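Local coordinates for putative aspartate aminotransferase (Thermus thermophilus, PDB 1IUG), which is a pyridoxal 5'-phosphate-dependent class-V aminotransferase, probably moving amino groups between amino acids such as aspartate and 2-oxo acids, at residues 128-140 against 275-287. Numbering follows the deposited sequence.
Sequences VHSETSTGALADL and PVPKRFSPAVAAF
Ala136 and Phe280 form a single beta bridge, joining the 130-131/136-137 hairpin, with a G1 beta bulge of Gly135 and Ala136 opposite Glu131, to the loop entering strand 285-288. Two backbone bonds flank it: Ser281 N gives to Gly135 O (3.1 Å), and Leu137 N gives to Arg279 O. A water sits 2.7 Å from both Gly135 O and Val284 O.

Among polar side chains, Ser130 and Ser281 meet hydroxyl to hydroxyl, OG to OG at 2.6 Å. Each OG lies anti to its own main-chain nitrogen (chi1 173° and 170°), which turns the two toward each other; Ser130 OG also bonds Thr162. Thr132 OG1 bonds both Thr162 OG1 and O3 of the pyridoxal-lysine at position 185, so the hairpin borders the cofactor site.

At the outer end, Arg279 bends at chi2 and chi3 past Leu137 to bring NH2 within 3.2 Å of Asp139 OD2, a salt bridge with carboxylate and guanidinium planes 44° apart. A methionine here would probably leave the Asp139 carboxylate, at a helix N-cap, without this cationic mate.

The apolar contacts are close: Pro277 CB lies 4.0 Å from Ala136 CB, and Val284 CG1 packs 3.7 Å from Gly135 CA.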
ATOM      1  N   VAL A 128     -18.598  -3.407 -12.169  1.00 25.73           N
ATOM      2  CA  VAL A 128     -17.404  -4.239 -12.161  1.00 25.71           C
ATOM      3  C   VAL A 128     -17.316  -4.803 -13.580  1.00 25.39           C
ATOM      4  O   VAL A 128     -18.194  -5.553 -14.019  1.00 25.61           O
ATOM      5  CB  VAL A 128     -17.492  -5.378 -11.116  1.00 24.42           C
ATOM      6  CG1 VAL A 128     -16.305  -6.316 -11.256  1.00 22.72           C
ATOM      7  CG2 VAL A 128     -17.500  -4.791  -9.716  1.00 21.31           C
ATOM      8  N   HIS A 129     -16.290  -4.379 -14.310  1.00 23.83           N
ATOM      9  CA  HIS A 129     -16.083  -4.800 -15.692  1.00 24.14           C
ATOM     10  C   HIS A 129     -15.901  -6.315 -15.799  1.00 23.85           C
ATOM     11  O   HIS A 129     -16.646  -6.996 -16.507  1.00 23.65           O
ATOM     12  CB  HIS A 129     -14.880  -4.065 -16.284  1.00 23.36           C
ATOM     13  CG  HIS A 129     -14.809  -4.129 -17.777  1.00 24.33           C
ATOM     14  ND1 HIS A 129     -15.770  -4.755 -18.541  1.00 25.33           N
ATOM     15  CD2 HIS A 129     -13.896  -3.640 -18.647  1.00 23.49           C
ATOM     16  CE1 HIS A 129     -15.451  -4.650 -19.817  1.00 24.99           C
ATOM     17  NE2 HIS A 129     -14.318  -3.978 -19.909  1.00 25.89           N
ATOM     18  N   SER A 130     -14.908  -6.833 -15.086  1.00 22.81           N
ATOM     19  CA  SER A 130     -14.630  -8.259 -15.071  1.00 23.05           C
ATOM     20  C   SER A 130     -14.818  -8.763 -13.639  1.00 23.50           C
ATOM     21  O   SER A 130     -14.024  -8.446 -12.750  1.00 24.21           O
ATOM     22  CB  SER A 130     -13.206  -8.518 -15.564  1.00 21.61           C
ATOM     23  OG  SER A 130     -12.852  -9.879 -15.406  1.00 24.89           O
ATOM     24  N   GLU A 131     -15.922  -9.472 -13.410  1.00 24.77           N
ATOM     25  CA  GLU A 131     -16.238 -10.019 -12.093  1.00 25.42           C
ATOM     26  C   GLU A 131     -15.438 -11.309 -11.938  1.00 26.21           C
ATOM     27  O   GLU A 131     -15.900 -12.402 -12.284  1.00 26.96           O
ATOM     28  CB  GLU A 131     -17.751 -10.268 -11.970  1.00 24.57           C
ATOM     29  CG  GLU A 131     -18.211 -10.844 -10.629  1.00 27.01           C
ATOM     30  CD  GLU A 131     -17.727 -10.041  -9.427  1.00 26.89           C
ATOM     31  OE1 GLU A 131     -18.338  -8.998  -9.107  1.00 28.01           O
ATOM     32  OE2 GLU A 131     -16.737 -10.461  -8.791  1.00 27.29           O
ATOM     33  N   THR A 132     -14.223 -11.161 -11.423  1.00 25.42           N
ATOM     34  CA  THR A 132     -13.294 -12.271 -11.243  1.00 23.81           C
ATOM     35  C   THR A 132     -13.828 -13.487 -10.483  1.00 24.43           C
ATOM     36  O   THR A 132     -13.444 -14.627 -10.778  1.00 24.79           O
ATOM     37  CB  THR A 132     -12.000 -11.786 -10.572  1.00 23.34           C
ATOM     38  OG1 THR A 132     -11.658 -10.495 -11.095  1.00 19.88           O
ATOM     39  CG2 THR A 132     -10.864 -12.750 -10.865  1.00 21.01           C
ATOM     40  N   SER A 133     -14.719 -13.245  -9.525  1.00 23.38           N
ATOM     41  CA  SER A 133     -15.297 -14.318  -8.723  1.00 25.18           C
ATOM     42  C   SER A 133     -16.173 -15.266  -9.537  1.00 26.45           C
ATOM     43  O   SER A 133     -16.286 -16.449  -9.210  1.00 28.06           O
ATOM     44  CB  SER A 133     -16.107 -13.739  -7.562  1.00 25.36           C
ATOM     45  OG  SER A 133     -17.258 -13.050  -8.020  1.00 28.16           O
ATOM     46  N   THR A 134     -16.765 -14.762 -10.615  1.00 27.19           N
ATOM     47  CA  THR A 134     -17.633 -15.595 -11.443  1.00 27.91           C
ATOM     48  C   THR A 134     -17.105 -15.823 -12.857  1.00 30.17           C
ATOM     49  O   THR A 134     -17.497 -16.786 -13.523  1.00 31.39           O
ATOM     50  CB  THR A 134     -19.045 -14.993 -11.539  1.00 26.57           C
ATOM     51  OG1 THR A 134     -18.993 -13.778 -12.295  1.00 26.89           O
ATOM     52  CG2 THR A 134     -19.592 -14.694 -10.144  1.00 24.28           C
ATOM     53  N   GLY A 135     -16.203 -14.949 -13.297  1.00 30.97           N
ATOM     54  CA  GLY A 135     -15.646 -15.048 -14.637  1.00 29.40           C
ATOM     55  C   GLY A 135     -16.520 -14.314 -15.636  1.00 29.53           C
ATOM     56  O   GLY A 135     -16.357 -14.463 -16.850  1.00 29.02           O
ATOM     57  N   ALA A 136     -17.436 -13.497 -15.120  1.00 28.38           N
ATOM     58  CA  ALA A 136     -18.363 -12.740 -15.951  1.00 28.84           C
ATOM     59  C   ALA A 136     -17.815 -11.401 -16.433  1.00 29.08           C
ATOM     60  O   ALA A 136     -17.110 -10.700 -15.705  1.00 29.06           O
ATOM     61  CB  ALA A 136     -19.679 -12.530 -15.208  1.00 26.42           C
ATOM     62  N   LEU A 137     -18.173 -11.048 -17.664  1.00 28.63           N
ATOM     63  CA  LEU A 137     -17.755  -9.794 -18.271  1.00 28.49           C
ATOM     64  C   LEU A 137     -18.992  -8.950 -18.553  1.00 29.76           C
ATOM     65  O   LEU A 137     -19.853  -9.345 -19.338  1.00 30.32           O
ATOM     66  CB  LEU A 137     -17.020 -10.066 -19.586  1.00 29.04           C
ATOM     67  CG  LEU A 137     -16.400  -8.857 -20.289  1.00 27.64           C
ATOM     68  CD1 LEU A 137     -15.279  -8.294 -19.427  1.00 26.22           C
ATOM     69  CD2 LEU A 137     -15.870  -9.265 -21.655  1.00 25.59           C
ATOM     70  N   ALA A 138     -19.089  -7.795 -17.905  1.00 28.98           N
ATOM     71  CA  ALA A 138     -20.227  -6.906 -18.107  1.00 30.67           C
ATOM     72  C   ALA A 138     -20.050  -6.085 -19.382  1.00 31.18           C
ATOM     73  O   ALA A 138     -18.923  -5.784 -19.783  1.00 31.80           O
ATOM     74  CB  ALA A 138     -20.394  -5.982 -16.907  1.00 28.97           C
ATOM     75  N   ASP A 139     -21.167  -5.740 -20.021  1.00 32.46           N
ATOM     76  CA  ASP A 139     -21.155  -4.935 -21.243  1.00 31.45           C
ATOM     77  C   ASP A 139     -21.093  -3.472 -20.820  1.00 30.53           C
ATOM     78  O   ASP A 139     -22.091  -2.754 -20.857  1.00 28.95           O
ATOM     79  CB  ASP A 139     -22.422  -5.196 -22.064  1.00 35.38           C
ATOM     80  CG  ASP A 139     -22.304  -4.716 -23.507  1.00 37.12           C
ATOM     81  OD1 ASP A 139     -21.423  -3.878 -23.812  1.00 38.94           O
ATOM     82  OD2 ASP A 139     -23.102  -5.184 -24.343  1.00 38.92           O
ATOM     83  N   LEU A 140     -19.895  -3.042 -20.441  1.00 29.80           N
ATOM     84  CA  LEU A 140     -19.641  -1.693 -19.962  1.00 31.05           C
ATOM     85  C   LEU A 140     -20.175  -0.525 -20.796  1.00 31.00           C
ATOM     86  O   LEU A 140     -20.893   0.324 -20.269  1.00 31.48           O
ATOM     87  CB  LEU A 140     -18.139  -1.514 -19.699  1.00 33.23           C
ATOM     88  CG  LEU A 140     -17.717  -0.877 -18.376  1.00 34.26           C
ATOM     89  CD1 LEU A 140     -18.336  -1.626 -17.211  1.00 35.25           C
ATOM     90  CD2 LEU A 140     -16.205  -0.903 -18.272  1.00 33.97           C
ATOM     91  N   PRO A 275     -19.692 -24.216 -17.564  1.00 39.89           N
ATOM     92  CA  PRO A 275     -19.186 -22.861 -17.306  1.00 38.94           C
ATOM     93  C   PRO A 275     -20.136 -22.095 -16.388  1.00 37.59           C
ATOM     94  O   PRO A 275     -21.349 -22.303 -16.424  1.00 38.70           O
ATOM     95  CB  PRO A 275     -19.167 -22.236 -18.703  1.00 38.75           C
ATOM     96  CG  PRO A 275     -18.902 -23.401 -19.586  1.00 41.02           C
ATOM     97  CD  PRO A 275     -19.822 -24.450 -19.013  1.00 39.48           C
ATOM     98  N   VAL A 276     -19.582 -21.206 -15.570  1.00 36.00           N
ATOM     99  CA  VAL A 276     -20.384 -20.412 -14.645  1.00 35.05           C
ATOM    100  C   VAL A 276     -21.032 -19.173 -15.278  1.00 35.27           C
ATOM    101  O   VAL A 276     -22.232 -18.957 -15.119  1.00 35.84           O
ATOM    102  CB  VAL A 276     -19.562 -19.999 -13.398  1.00 32.81           C
ATOM    103  CG1 VAL A 276     -20.392 -19.127 -12.471  1.00 31.78           C
ATOM    104  CG2 VAL A 276     -19.081 -21.231 -12.665  1.00 31.53           C
ATOM    105  N   PRO A 277     -20.254 -18.356 -16.014  1.00 36.71           N
ATOM    106  CA  PRO A 277     -20.815 -17.152 -16.640  1.00 37.72           C
ATOM    107  C   PRO A 277     -21.436 -17.342 -18.029  1.00 38.67           C
ATOM    108  O   PRO A 277     -21.233 -18.367 -18.678  1.00 38.50           O
ATOM    109  CB  PRO A 277     -19.602 -16.236 -16.713  1.00 36.85           C
ATOM    110  CG  PRO A 277     -18.515 -17.203 -17.084  1.00 36.80           C
ATOM    111  CD  PRO A 277     -18.785 -18.395 -16.183  1.00 35.02           C
ATOM    112  N   LYS A 278     -22.207 -16.343 -18.459  1.00 40.81           N
ATOM    113  CA  LYS A 278     -22.847 -16.332 -19.778  1.00 43.60           C
ATOM    114  C   LYS A 278     -21.915 -15.537 -20.691  1.00 43.78           C
ATOM    115  O   LYS A 278     -21.720 -15.876 -21.855  1.00 44.36           O
ATOM    116  CB  LYS A 278     -24.207 -15.619 -19.726  1.00 46.08           C
ATOM    117  CG  LYS A 278     -25.199 -16.152 -18.702  1.00 49.82           C
ATOM    118  CD  LYS A 278     -25.542 -17.621 -18.948  1.00 53.84           C
ATOM    119  CE  LYS A 278     -26.547 -18.163 -17.924  1.00 54.92           C
ATOM    120  NZ  LYS A 278     -26.982 -17.152 -16.911  1.00 55.60           N
ATOM    121  N   ARG A 279     -21.392 -14.443 -20.142  1.00 42.86           N
ATOM    122  CA  ARG A 279     -20.456 -13.556 -20.823  1.00 43.76           C
ATOM    123  C   ARG A 279     -19.086 -13.903 -20.263  1.00 42.04           C
ATOM    124  O   ARG A 279     -18.865 -13.832 -19.052  1.00 41.44           O
ATOM    125  CB  ARG A 279     -20.792 -12.104 -20.494  1.00 47.80           C
ATOM    126  CG  ARG A 279     -21.784 -11.438 -21.428  1.00 52.20           C
ATOM    127  CD  ARG A 279     -21.270 -11.398 -22.853  1.00 56.11           C
ATOM    128  NE  ARG A 279     -21.619 -10.140 -23.512  1.00 57.89           N
ATOM    129  CZ  ARG A 279     -21.014  -8.976 -23.284  1.00 58.53           C
ATOM    130  NH1 ARG A 279     -20.021  -8.889 -22.404  1.00 56.37           N
ATOM    131  NH2 ARG A 279     -21.388  -7.896 -23.957  1.00 60.48           N
ATOM    132  N   PHE A 280     -18.158 -14.244 -21.145  1.00 40.17           N
ATOM    133  CA  PHE A 280     -16.833 -14.652 -20.711  1.00 40.03           C
ATOM    134  C   PHE A 280     -15.747 -13.590 -20.668  1.00 38.21           C
ATOM    135  O   PHE A 280     -15.493 -12.895 -21.651  1.00 39.13           O
ATOM    136  CB  PHE A 280     -16.363 -15.845 -21.548  1.00 42.12           C
ATOM    137  CG  PHE A 280     -17.336 -16.988 -21.562  1.00 45.37           C
ATOM    138  CD1 PHE A 280     -18.435 -16.971 -22.419  1.00 47.21           C
ATOM    139  CD2 PHE A 280     -17.175 -18.063 -20.699  1.00 46.03           C
ATOM    140  CE1 PHE A 280     -19.363 -18.011 -22.411  1.00 48.78           C
ATOM    141  CE2 PHE A 280     -18.093 -19.109 -20.681  1.00 47.66           C
ATOM    142  CZ  PHE A 280     -19.191 -19.083 -21.538  1.00 49.13           C
ATOM    143  N   SER A 281     -15.129 -13.464 -19.498  1.00 35.33           N
ATOM    144  CA  SER A 281     -14.023 -12.543 -19.287  1.00 32.39           C
ATOM    145  C   SER A 281     -12.757 -13.350 -19.560  1.00 30.48           C
ATOM    146  O   SER A 281     -12.662 -14.512 -19.166  1.00 31.04           O
ATOM    147  CB  SER A 281     -14.003 -12.054 -17.841  1.00 33.36           C
ATOM    148  OG  SER A 281     -12.809 -11.344 -17.569  1.00 33.70           O
ATOM    149  N   PRO A 282     -11.772 -12.750 -20.247  1.00 28.16           N
ATOM    150  CA  PRO A 282     -10.519 -13.447 -20.555  1.00 27.22           C
ATOM    151  C   PRO A 282      -9.600 -13.602 -19.335  1.00 26.35           C
ATOM    152  O   PRO A 282      -8.548 -14.226 -19.427  1.00 26.55           O
ATOM    153  CB  PRO A 282      -9.862 -12.533 -21.599  1.00 27.85           C
ATOM    154  CG  PRO A 282     -10.984 -11.626 -22.082  1.00 28.61           C
ATOM    155  CD  PRO A 282     -11.787 -11.407 -20.848  1.00 28.20           C
ATOM    156  N   ALA A 283     -10.004 -13.038 -18.200  1.00 25.54           N
ATOM    157  CA  ALA A 283      -9.197 -13.077 -16.978  1.00 24.67           C
ATOM    158  C   ALA A 283      -9.192 -14.388 -16.203  1.00 25.13           C
ATOM    159  O   ALA A 283      -8.236 -14.674 -15.480  1.00 24.54           O
ATOM    160  CB  ALA A 283      -9.613 -11.942 -16.048  1.00 22.24           C
ATOM    161  N   VAL A 284     -10.246 -15.182 -16.344  1.00 25.38           N
ATOM    162  CA  VAL A 284     -10.340 -16.432 -15.597  1.00 26.06           C
ATOM    163  C   VAL A 284     -11.379 -17.372 -16.199  1.00 28.27           C
ATOM    164  O   VAL A 284     -12.287 -16.932 -16.906  1.00 29.02           O
ATOM    165  CB  VAL A 284     -10.708 -16.122 -14.107  1.00 26.79           C
ATOM    166  CG1 VAL A 284     -12.017 -15.354 -14.036  1.00 27.85           C
ATOM    167  CG2 VAL A 284     -10.781 -17.395 -13.269  1.00 26.18           C
ATOM    168  N   ALA A 285     -11.192 -18.672 -15.977  1.00 30.10           N
ATOM    169  CA  ALA A 285     -12.123 -19.697 -16.447  1.00 29.95           C
ATOM    170  C   ALA A 285     -12.764 -20.321 -15.207  1.00 32.05           C
ATOM    171  O   ALA A 285     -12.077 -20.934 -14.382  1.00 32.96           O
ATOM    172  CB  ALA A 285     -11.392 -20.758 -17.264  1.00 28.63           C
ATOM    173  N   ALA A 286     -14.070 -20.120 -15.055  1.00 33.07           N
ATOM    174  CA  ALA A 286     -14.800 -20.646 -13.907  1.00 33.41           C
ATOM    175  C   ALA A 286     -15.669 -21.840 -14.288  1.00 34.22           C
ATOM    176  O   ALA A 286     -16.401 -21.794 -15.277  1.00 33.63           O
ATOM    177  CB  ALA A 286     -15.647 -19.548 -13.278  1.00 34.09           C
ATOM    178  N   PHE A 287     -15.586 -22.901 -13.487  1.00 33.80           N
ATOM    179  CA  PHE A 287     -16.350 -24.120 -13.737  1.00 33.09           C
ATOM    180  C   PHE A 287     -17.145 -24.600 -12.535  1.00 33.76           C
ATOM    181  O   PHE A 287     -16.716 -24.447 -11.389  1.00 32.07           O
ATOM    182  CB  PHE A 287     -15.418 -25.268 -14.143  1.00 32.56           C
ATOM    183  CG  PHE A 287     -14.657 -25.027 -15.410  1.00 33.39           C
ATOM    184  CD1 PHE A 287     -13.303 -24.712 -15.369  1.00 33.20           C
ATOM    185  CD2 PHE A 287     -15.285 -25.138 -16.643  1.00 32.87           C
ATOM    186  CE1 PHE A 287     -12.582 -24.510 -16.543  1.00 35.91           C
ATOM    187  CE2 PHE A 287     -14.576 -24.939 -17.823  1.00 35.75           C
ATOM    188  CZ  PHE A 287     -13.219 -24.623 -17.775  1.00 35.92           C
TER
HETATM  189  O   HOH W   1     -14.786 -16.444 -17.890  1.00 21.18           O